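Long-range contact in immunoreactive 84kD antigen PG93 (Porphyromonas gingivalis, PDB 5M11), which serves as a bacterial cell-surface component essential to the type-IX secretion system and binds zinc and calcium ions: residues Ile374-Val388 against Val424-Trp436. Numbering follows the deposited sequence.
Sequences IDIAVSNGDPDHFFV and VKAIAFDNKGNLW. With ZN (zinc ion), chain D.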
ATOM      1  N   ILE A 374     -12.713   7.354  -8.638  1.00 68.11           N
ATOM      2  CA  ILE A 374     -11.640   8.244  -8.182  1.00 67.65           C
ATOM      3  C   ILE A 374     -12.017   9.272  -7.072  1.00 70.19           C
ATOM      4  O   ILE A 374     -11.099   9.933  -6.555  1.00 70.30           O
ATOM      5  CB  ILE A 374     -11.029   8.992  -9.393  1.00 72.56           C
ATOM      6  CG1 ILE A 374     -12.120   9.578 -10.298  1.00 73.90           C
ATOM      7  CG2 ILE A 374     -10.083   8.087 -10.168  1.00 75.70           C
ATOM      8  CD1 ILE A 374     -11.764  10.794 -10.835  1.00 84.69           C
ATOM      9  N   ASP A 375     -13.313   9.434  -6.724  1.00 64.40           N
ATOM     10  CA  ASP A 375     -13.693  10.362  -5.651  1.00 61.82           C
ATOM     11  C   ASP A 375     -14.962   9.901  -4.916  1.00 63.83           C
ATOM     12  O   ASP A 375     -15.858   9.284  -5.495  1.00 63.41           O
ATOM     13  CB  ASP A 375     -13.851  11.822  -6.147  1.00 64.00           C
ATOM     14  CG  ASP A 375     -13.409  12.925  -5.169  1.00 75.89           C
ATOM     15  OD1 ASP A 375     -13.322  12.652  -3.940  1.00 74.32           O
ATOM     16  OD2 ASP A 375     -13.186  14.065  -5.624  1.00 85.45           O
ATOM     17  N   ILE A 376     -14.991  10.190  -3.612  1.00 59.72           N
ATOM     18  CA  ILE A 376     -16.086   9.890  -2.701  1.00 59.65           C
ATOM     19  C   ILE A 376     -16.634  11.196  -2.144  1.00 63.62           C
ATOM     20  O   ILE A 376     -15.893  12.184  -2.002  1.00 63.61           O
ATOM     21  CB  ILE A 376     -15.643   8.944  -1.541  1.00 62.49           C
ATOM     22  CG1 ILE A 376     -14.605   7.860  -1.992  1.00 64.26           C
ATOM     23  CG2 ILE A 376     -16.860   8.309  -0.828  1.00 63.00           C
ATOM     24  CD1 ILE A 376     -15.140   6.656  -2.837  1.00 74.61           C
ATOM     25  N   ALA A 377     -17.946  11.200  -1.848  1.00 59.24           N
ATOM     26  CA  ALA A 377     -18.660  12.291  -1.194  1.00 57.78           C
ATOM     27  C   ALA A 377     -19.688  11.663  -0.291  1.00 60.30           C
ATOM     28  O   ALA A 377     -20.563  10.959  -0.775  1.00 61.82           O
ATOM     29  CB  ALA A 377     -19.294  13.234  -2.207  1.00 58.97           C
ATOM     30  N   VAL A 378     -19.526  11.828   1.023  1.00 54.61           N
ATOM     31  CA  VAL A 378     -20.417  11.251   2.035  1.00 54.47           C
ATOM     32  C   VAL A 378     -21.415  12.312   2.491  1.00 61.01           C
ATOM     33  O   VAL A 378     -21.026  13.456   2.737  1.00 60.21           O
ATOM     34  CB  VAL A 378     -19.613  10.702   3.245  1.00 56.27           C
ATOM     35  CG1 VAL A 378     -20.510   9.908   4.182  1.00 56.91           C
ATOM     36  CG2 VAL A 378     -18.436   9.863   2.790  1.00 55.42           C
ATOM     37  N   SER A 379     -22.681  11.940   2.657  1.00 60.35           N
ATOM     38  CA  SER A 379     -23.646  12.912   3.144  1.00 61.98           C
ATOM     39  C   SER A 379     -23.441  13.163   4.645  1.00 70.24           C
ATOM     40  O   SER A 379     -22.759  12.391   5.322  1.00 68.97           O
ATOM     41  CB  SER A 379     -25.069  12.448   2.869  1.00 65.76           C
ATOM     42  OG  SER A 379     -25.375  11.314   3.658  1.00 74.24           O
ATOM     43  N   ASN A 380     -23.990  14.288   5.134  1.00 70.13           N
ATOM     44  CA  ASN A 380     -24.022  14.696   6.541  1.00 69.98           C
ATOM     45  C   ASN A 380     -25.226  13.997   7.154  1.00 75.82           C
ATOM     46  O   ASN A 380     -26.312  14.030   6.567  1.00 77.75           O
ATOM     47  CB  ASN A 380     -24.130  16.238   6.673  1.00 68.98           C
ATOM     48  CG  ASN A 380     -23.990  17.050   5.385  1.00 76.77           C
ATOM     49  OD1 ASN A 380     -22.906  17.139   4.797  1.00 57.74           O
ATOM     50  ND2 ASN A 380     -25.076  17.699   4.943  1.00 66.69           N
ATOM     51  N   GLY A 381     -25.027  13.293   8.254  1.00 72.41           N
ATOM     52  CA  GLY A 381     -26.123  12.583   8.905  1.00 74.30           C
ATOM     53  C   GLY A 381     -26.427  11.174   8.419  1.00 78.51           C
ATOM     54  O   GLY A 381     -26.880  10.348   9.219  1.00 80.52           O
ATOM     55  N   ASP A 382     -26.214  10.871   7.121  1.00 72.54           N
ATOM     56  CA  ASP A 382     -26.491   9.518   6.620  1.00 72.02           C
ATOM     57  C   ASP A 382     -25.172   8.839   6.139  1.00 72.39           C
ATOM     58  O   ASP A 382     -24.783   8.995   4.982  1.00 70.83           O
ATOM     59  CB  ASP A 382     -27.589   9.534   5.531  1.00 74.80           C
ATOM     60  CG  ASP A 382     -28.305   8.211   5.274  1.00 89.12           C
ATOM     61  OD1 ASP A 382     -29.253   8.192   4.451  1.00 92.72           O
ATOM     62  OD2 ASP A 382     -27.906   7.185   5.870  1.00 93.12           O
ATOM     63  N   PRO A 383     -24.467   8.088   7.027  1.00 68.34           N
ATOM     64  CA  PRO A 383     -23.213   7.423   6.616  1.00 66.70           C
ATOM     65  C   PRO A 383     -23.344   6.461   5.446  1.00 70.83           C
ATOM     66  O   PRO A 383     -22.395   6.359   4.671  1.00 69.19           O
ATOM     67  CB  PRO A 383     -22.791   6.636   7.867  1.00 68.73           C
ATOM     68  CG  PRO A 383     -24.012   6.541   8.708  1.00 75.22           C
ATOM     69  CD  PRO A 383     -24.770   7.805   8.443  1.00 71.19           C
ATOM     70  N   ASP A 384     -24.487   5.745   5.328  1.00 69.65           N
ATOM     71  CA  ASP A 384     -24.679   4.777   4.254  1.00 70.90           C
ATOM     72  C   ASP A 384     -25.110   5.453   2.957  1.00 73.19           C
ATOM     73  O   ASP A 384     -25.202   4.782   1.940  1.00 73.87           O
ATOM     74  CB  ASP A 384     -25.625   3.618   4.635  1.00 76.17           C
ATOM     75  CG  ASP A 384     -26.840   3.966   5.472  1.00 97.75           C
ATOM     76  OD1 ASP A 384     -26.861   3.590   6.673  1.00 99.31           O
ATOM     77  OD2 ASP A 384     -27.818   4.525   4.904  1.00109.73           O
ATOM     78  N   HIS A 385     -25.285   6.776   2.971  1.00 68.83           N
ATOM     79  CA  HIS A 385     -25.650   7.551   1.792  1.00 68.92           C
ATOM     80  C   HIS A 385     -24.436   8.341   1.323  1.00 66.84           C
ATOM     81  O   HIS A 385     -24.072   9.359   1.920  1.00 66.17           O
ATOM     82  CB  HIS A 385     -26.863   8.466   2.065  1.00 71.75           C
ATOM     83  CG  HIS A 385     -27.460   9.115   0.845  1.00 76.98           C
ATOM     84  ND1 HIS A 385     -27.923  10.430   0.879  1.00 79.26           N
ATOM     85  CD2 HIS A 385     -27.672   8.611  -0.397  1.00 79.89           C
ATOM     86  CE1 HIS A 385     -28.381  10.679  -0.339  1.00 79.43           C
ATOM     87  NE2 HIS A 385     -28.253   9.615  -1.139  1.00 80.31           N
ATOM     88  N   PHE A 386     -23.780   7.836   0.277  1.00 58.72           N
ATOM     89  CA  PHE A 386     -22.612   8.477  -0.307  1.00 55.08           C
ATOM     90  C   PHE A 386     -22.653   8.345  -1.816  1.00 59.40           C
ATOM     91  O   PHE A 386     -23.330   7.460  -2.340  1.00 60.56           O
ATOM     92  CB  PHE A 386     -21.288   7.912   0.272  1.00 54.50           C
ATOM     93  CG  PHE A 386     -21.050   6.430   0.080  1.00 54.94           C
ATOM     94  CD1 PHE A 386     -20.333   5.961  -1.013  1.00 56.96           C
ATOM     95  CD2 PHE A 386     -21.517   5.505   1.011  1.00 55.57           C
ATOM     96  CE1 PHE A 386     -20.103   4.593  -1.182  1.00 58.35           C
ATOM     97  CE2 PHE A 386     -21.299   4.137   0.835  1.00 58.53           C
ATOM     98  CZ  PHE A 386     -20.582   3.689  -0.253  1.00 57.27           C
ATOM     99  N   PHE A 387     -21.925   9.235  -2.508  1.00 55.52           N
ATOM    100  CA  PHE A 387     -21.783   9.272  -3.961  1.00 56.42           C
ATOM    101  C   PHE A 387     -20.345   8.950  -4.367  1.00 60.85           C
ATOM    102  O   PHE A 387     -19.398   9.190  -3.596  1.00 59.34           O
ATOM    103  CB  PHE A 387     -22.205  10.642  -4.527  1.00 58.28           C
ATOM    104  CG  PHE A 387     -23.697  10.836  -4.682  1.00 60.94           C
ATOM    105  CD1 PHE A 387     -24.337  10.515  -5.878  1.00 66.28           C
ATOM    106  CD2 PHE A 387     -24.459  11.348  -3.642  1.00 61.76           C
ATOM    107  CE1 PHE A 387     -25.718  10.690  -6.020  1.00 68.09           C
ATOM    108  CE2 PHE A 387     -25.839  11.507  -3.780  1.00 66.10           C
ATOM    109  CZ  PHE A 387     -26.457  11.189  -4.970  1.00 66.17           C
ATOM    110  N   VAL A 388     -20.186   8.371  -5.575  1.00 58.63           N
ATOM    111  CA  VAL A 388     -18.877   8.008  -6.123  1.00 58.61           C
ATOM    112  C   VAL A 388     -18.750   8.520  -7.569  1.00 64.24           C
ATOM    113  O   VAL A 388     -19.618   8.275  -8.401  1.00 65.55           O
ATOM    114  CB  VAL A 388     -18.575   6.489  -6.026  1.00 62.66           C
ATOM    115  CG1 VAL A 388     -17.186   6.161  -6.582  1.00 62.50           C
ATOM    116  CG2 VAL A 388     -18.698   5.999  -4.586  1.00 61.38           C
ATOM    117  N   VAL A 424     -16.245  12.139 -13.773  1.00 67.57           N
ATOM    118  CA  VAL A 424     -16.648  12.882 -12.568  1.00 64.13           C
ATOM    119  C   VAL A 424     -15.555  12.869 -11.465  1.00 63.94           C
ATOM    120  O   VAL A 424     -15.285  11.813 -10.878  1.00 62.86           O
ATOM    121  CB  VAL A 424     -17.996  12.302 -11.997  1.00 67.35           C
ATOM    122  CG1 VAL A 424     -18.541  13.151 -10.846  1.00 64.75           C
ATOM    123  CG2 VAL A 424     -19.057  12.133 -13.083  1.00 69.40           C
ATOM    124  N   LYS A 425     -15.000  14.054 -11.141  1.00 57.42           N
ATOM    125  CA  LYS A 425     -14.026  14.245 -10.055  1.00 55.09           C
ATOM    126  C   LYS A 425     -14.406  15.506  -9.240  1.00 58.71           C
ATOM    127  O   LYS A 425     -15.294  16.229  -9.674  1.00 60.16           O
ATOM    128  CB  LYS A 425     -12.570  14.322 -10.576  1.00 57.89           C
ATOM    129  CG  LYS A 425     -11.578  14.092  -9.449  1.00 63.85           C
ATOM    130  CD  LYS A 425     -10.111  14.120  -9.786  1.00 74.52           C
ATOM    131  CE  LYS A 425      -9.408  13.749  -8.490  1.00 83.40           C
ATOM    132  NZ  LYS A 425      -7.937  13.648  -8.621  1.00 89.85           N
ATOM    133  N   ALA A 426     -13.754  15.763  -8.066  1.00 52.89           N
ATOM    134  CA  ALA A 426     -13.972  16.909  -7.154  1.00 50.75           C
ATOM    135  C   ALA A 426     -15.444  17.018  -6.648  1.00 53.46           C
ATOM    136  O   ALA A 426     -16.056  18.092  -6.746  1.00 53.35           O
ATOM    137  CB  ALA A 426     -13.532  18.212  -7.814  1.00 52.32           C
ATOM    138  N   ILE A 427     -15.986  15.914  -6.061  1.00 48.95           N
ATOM    139  CA  ILE A 427     -17.371  15.865  -5.540  1.00 48.11           C
ATOM    140  C   ILE A 427     -17.422  16.091  -4.022  1.00 52.57           C
ATOM    141  O   ILE A 427     -16.700  15.424  -3.269  1.00 53.22           O
ATOM    142  CB  ILE A 427     -18.160  14.573  -5.917  1.00 50.57           C
ATOM    143  CG1 ILE A 427     -17.368  13.271  -5.594  1.00 49.91           C
ATOM    144  CG2 ILE A 427     -18.606  14.639  -7.368  1.00 52.16           C
ATOM    145  CD1 ILE A 427     -18.209  11.950  -5.536  1.00 54.93           C
ATOM    146  N   ALA A 428     -18.323  16.996  -3.576  1.00 47.37           N
ATOM    147  CA  ALA A 428     -18.523  17.287  -2.156  1.00 45.63           C
ATOM    148  C   ALA A 428     -19.984  17.657  -1.879  1.00 51.93           C
ATOM    149  O   ALA A 428     -20.746  17.900  -2.815  1.00 50.20           O
ATOM    150  CB  ALA A 428     -17.594  18.409  -1.716  1.00 45.37           C
ATOM    151  N   PHE A 429     -20.377  17.665  -0.588  1.00 51.14           N
ATOM    152  CA  PHE A 429     -21.723  18.044  -0.119  1.00 51.90           C
ATOM    153  C   PHE A 429     -21.690  19.406   0.589  1.00 57.92           C
ATOM    154  O   PHE A 429     -20.716  19.714   1.292  1.00 56.10           O
ATOM    155  CB  PHE A 429     -22.300  16.987   0.854  1.00 53.02           C
ATOM    156  CG  PHE A 429     -22.983  15.788   0.241  1.00 54.79           C
ATOM    157  CD1 PHE A 429     -24.322  15.837  -0.117  1.00 58.77           C
ATOM    158  CD2 PHE A 429     -22.300  14.588   0.073  1.00 56.69           C
ATOM    159  CE1 PHE A 429     -24.961  14.711  -0.654  1.00 60.82           C
ATOM    160  CE2 PHE A 429     -22.941  13.459  -0.467  1.00 60.04           C
ATOM    161  CZ  PHE A 429     -24.263  13.528  -0.825  1.00 59.39           C
ATOM    162  N   ASP A 430     -22.764  20.200   0.461  1.00 58.01           N
ATOM    163  CA  ASP A 430     -22.798  21.484   1.171  1.00 59.36           C
ATOM    164  C   ASP A 430     -23.491  21.314   2.535  1.00 65.60           C
ATOM    165  O   ASP A 430     -23.996  20.228   2.848  1.00 64.53           O
ATOM    166  CB  ASP A 430     -23.427  22.614   0.327  1.00 62.16           C
ATOM    167  CG  ASP A 430     -24.864  22.432  -0.110  1.00 74.39           C
ATOM    168  OD1 ASP A 430     -25.591  21.654   0.541  1.00 75.90           O
ATOM    169  OD2 ASP A 430     -25.289  23.140  -1.048  1.00 80.30           O
ATOM    170  N   ASN A 431     -23.494  22.385   3.354  1.00 65.07           N
ATOM    171  CA  ASN A 431     -24.118  22.377   4.685  1.00 66.18           C
ATOM    172  C   ASN A 431     -25.648  22.168   4.571  1.00 71.82           C
ATOM    173  O   ASN A 431     -26.279  21.770   5.556  1.00 73.15           O
ATOM    174  CB  ASN A 431     -23.803  23.681   5.428  1.00 67.76           C
ATOM    175  CG  ASN A 431     -24.570  24.877   4.904  1.00107.07           C
ATOM    176  OD1 ASN A 431     -24.526  25.212   3.709  1.00106.34           O
ATOM    177  ND2 ASN A 431     -25.330  25.516   5.782  1.00102.15           N
ATOM    178  N   LYS A 432     -26.230  22.448   3.369  1.00 66.87           N
ATOM    179  CA  LYS A 432     -27.657  22.306   3.094  1.00 67.45           C
ATOM    180  C   LYS A 432     -28.038  20.888   2.561  1.00 69.74           C
ATOM    181  O   LYS A 432     -29.223  20.613   2.350  1.00 71.11           O
ATOM    182  CB  LYS A 432     -28.110  23.398   2.132  1.00 70.87           C
ATOM    183  CG  LYS A 432     -28.623  24.626   2.872  1.00 90.25           C
ATOM    184  CD  LYS A 432     -28.451  25.912   2.072  1.00103.09           C
ATOM    185  CE  LYS A 432     -27.111  26.585   2.297  1.00113.98           C
ATOM    186  NZ  LYS A 432     -26.956  27.081   3.691  1.00122.48           N
ATOM    187  N   GLY A 433     -27.051  20.001   2.408  1.00 62.85           N
ATOM    188  CA  GLY A 433     -27.275  18.621   1.978  1.00 61.08           C
ATOM    189  C   GLY A 433     -27.280  18.345   0.487  1.00 61.84           C
ATOM    190  O   GLY A 433     -27.686  17.255   0.067  1.00 61.93           O
ATOM    191  N   ASN A 434     -26.800  19.309  -0.319  1.00 55.50           N
ATOM    192  CA  ASN A 434     -26.717  19.198  -1.772  1.00 55.18           C
ATOM    193  C   ASN A 434     -25.370  18.658  -2.210  1.00 56.85           C
ATOM    194  O   ASN A 434     -24.373  18.876  -1.533  1.00 55.87           O
ATOM    195  CB  ASN A 434     -26.950  20.557  -2.429  1.00 58.29           C
ATOM    196  CG  ASN A 434     -28.307  21.127  -2.171  1.00 79.11           C
ATOM    197  OD1 ASN A 434     -29.336  20.463  -2.370  1.00 75.09           O
ATOM    198  ND2 ASN A 434     -28.327  22.375  -1.733  1.00 66.70           N
ATOM    199  N   LEU A 435     -25.329  18.000  -3.369  1.00 53.05           N
ATOM    200  CA  LEU A 435     -24.095  17.468  -3.892  1.00 51.79           C
ATOM    201  C   LEU A 435     -23.546  18.366  -4.979  1.00 60.15           C
ATOM    202  O   LEU A 435     -24.118  18.456  -6.061  1.00 62.87           O
ATOM    203  CB  LEU A 435     -24.284  16.036  -4.421  1.00 51.88           C
ATOM    204  CG  LEU A 435     -23.041  15.400  -5.073  1.00 55.40           C
ATOM    205  CD1 LEU A 435     -22.033  14.935  -4.025  1.00 53.75           C
ATOM    206  CD2 LEU A 435     -23.432  14.264  -5.979  1.00 57.09           C
ATOM    207  N   TRP A 436     -22.431  19.020  -4.694  1.00 57.17           N
ATOM    208  CA  TRP A 436     -21.693  19.830  -5.653  1.00 57.68           C
ATOM    209  C   TRP A 436     -20.563  18.977  -6.232  1.00 61.32           C
ATOM    210  O   TRP A 436     -19.970  18.145  -5.525  1.00 62.58           O
ATOM    211  CB  TRP A 436     -21.152  21.086  -4.981  1.00 55.96           C
ATOM    212  CG  TRP A 436     -22.242  22.012  -4.589  1.00 58.11           C
ATOM    213  CD1 TRP A 436     -22.969  21.979  -3.436  1.00 60.87           C
ATOM    214  CD2 TRP A 436     -22.818  23.044  -5.402  1.00 59.74           C
ATOM    215  NE1 TRP A 436     -23.947  22.950  -3.468  1.00 62.08           N
ATOM    216  CE2 TRP A 436     -23.854  23.640  -4.650  1.00 64.03           C
ATOM    217  CE3 TRP A 436     -22.537  23.543  -6.686  1.00 62.28           C
ATOM    218  CZ2 TRP A 436     -24.619  24.693  -5.141  1.00 64.54           C
ATOM    219  CZ3 TRP A 436     -23.292  24.595  -7.171  1.00 65.23           C
ATOM    220  CH2 TRP A 436     -24.329  25.146  -6.411  1.00 66.30           C
TER
HETATM  221 ZN    ZN D 803     -29.330   6.029   4.696  1.00106.34          ZN
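F429 packs against the backbone of A377 to S379, where strand 374-378 ends, with L435 on its other side. The CA of S379 sits over one face of its ring, 3.9 Å from the centroid, while L435 CD1 covers the opposite face near the rim, and the carbonyl of A377 meets the ring edge. With CG anti to its own carbonyl carbon (chi1 -84°), F429 reaches across to F387. The two rings meet rim to rim, F429 CZ 3.6 Å from F387 CD2, their planes inclined at 52°. L435 joins both: its CD2 makes a CH-pi contact over a face of F387, 3.8 Å from the centroid, and its CD1 also touches A377 CB at 3.7 Å. I427 extends this apolar layer, its CD1 reaching A377 CB and the carbonyl oxygens of D375 and F387.

Polar contacts flank the layer and are slight. I427 N donates a weak hydrogen bond to D375 OD2 (3.4 Å), and N380 ND2 gives another weak one to D430 O (3.5 Å). Behind N380's partner, the type I turn D430-G433 is braced by the D430 carboxylate: OD1 accepts from N434 N, and OD2 from both N434 ND2 and W436 NE1, the indole bond being 2.8 Å long. D375 OD1 also lies close to E318 OE2.

The contact joins the first two strands of consecutive four-stranded antiparallel sheets, face to face as in neighbouring beta-propeller blades. The type I turn D382-H385 leads away from this interface and carries D382 and D384, which bind a zinc ion together with K399. Within this contact the two sheets thus meet mainly by apolar and aromatic packing, with weak hydrogen bonds at its two ends, while that zinc ion sits at the hairpin tip, apart from the interface.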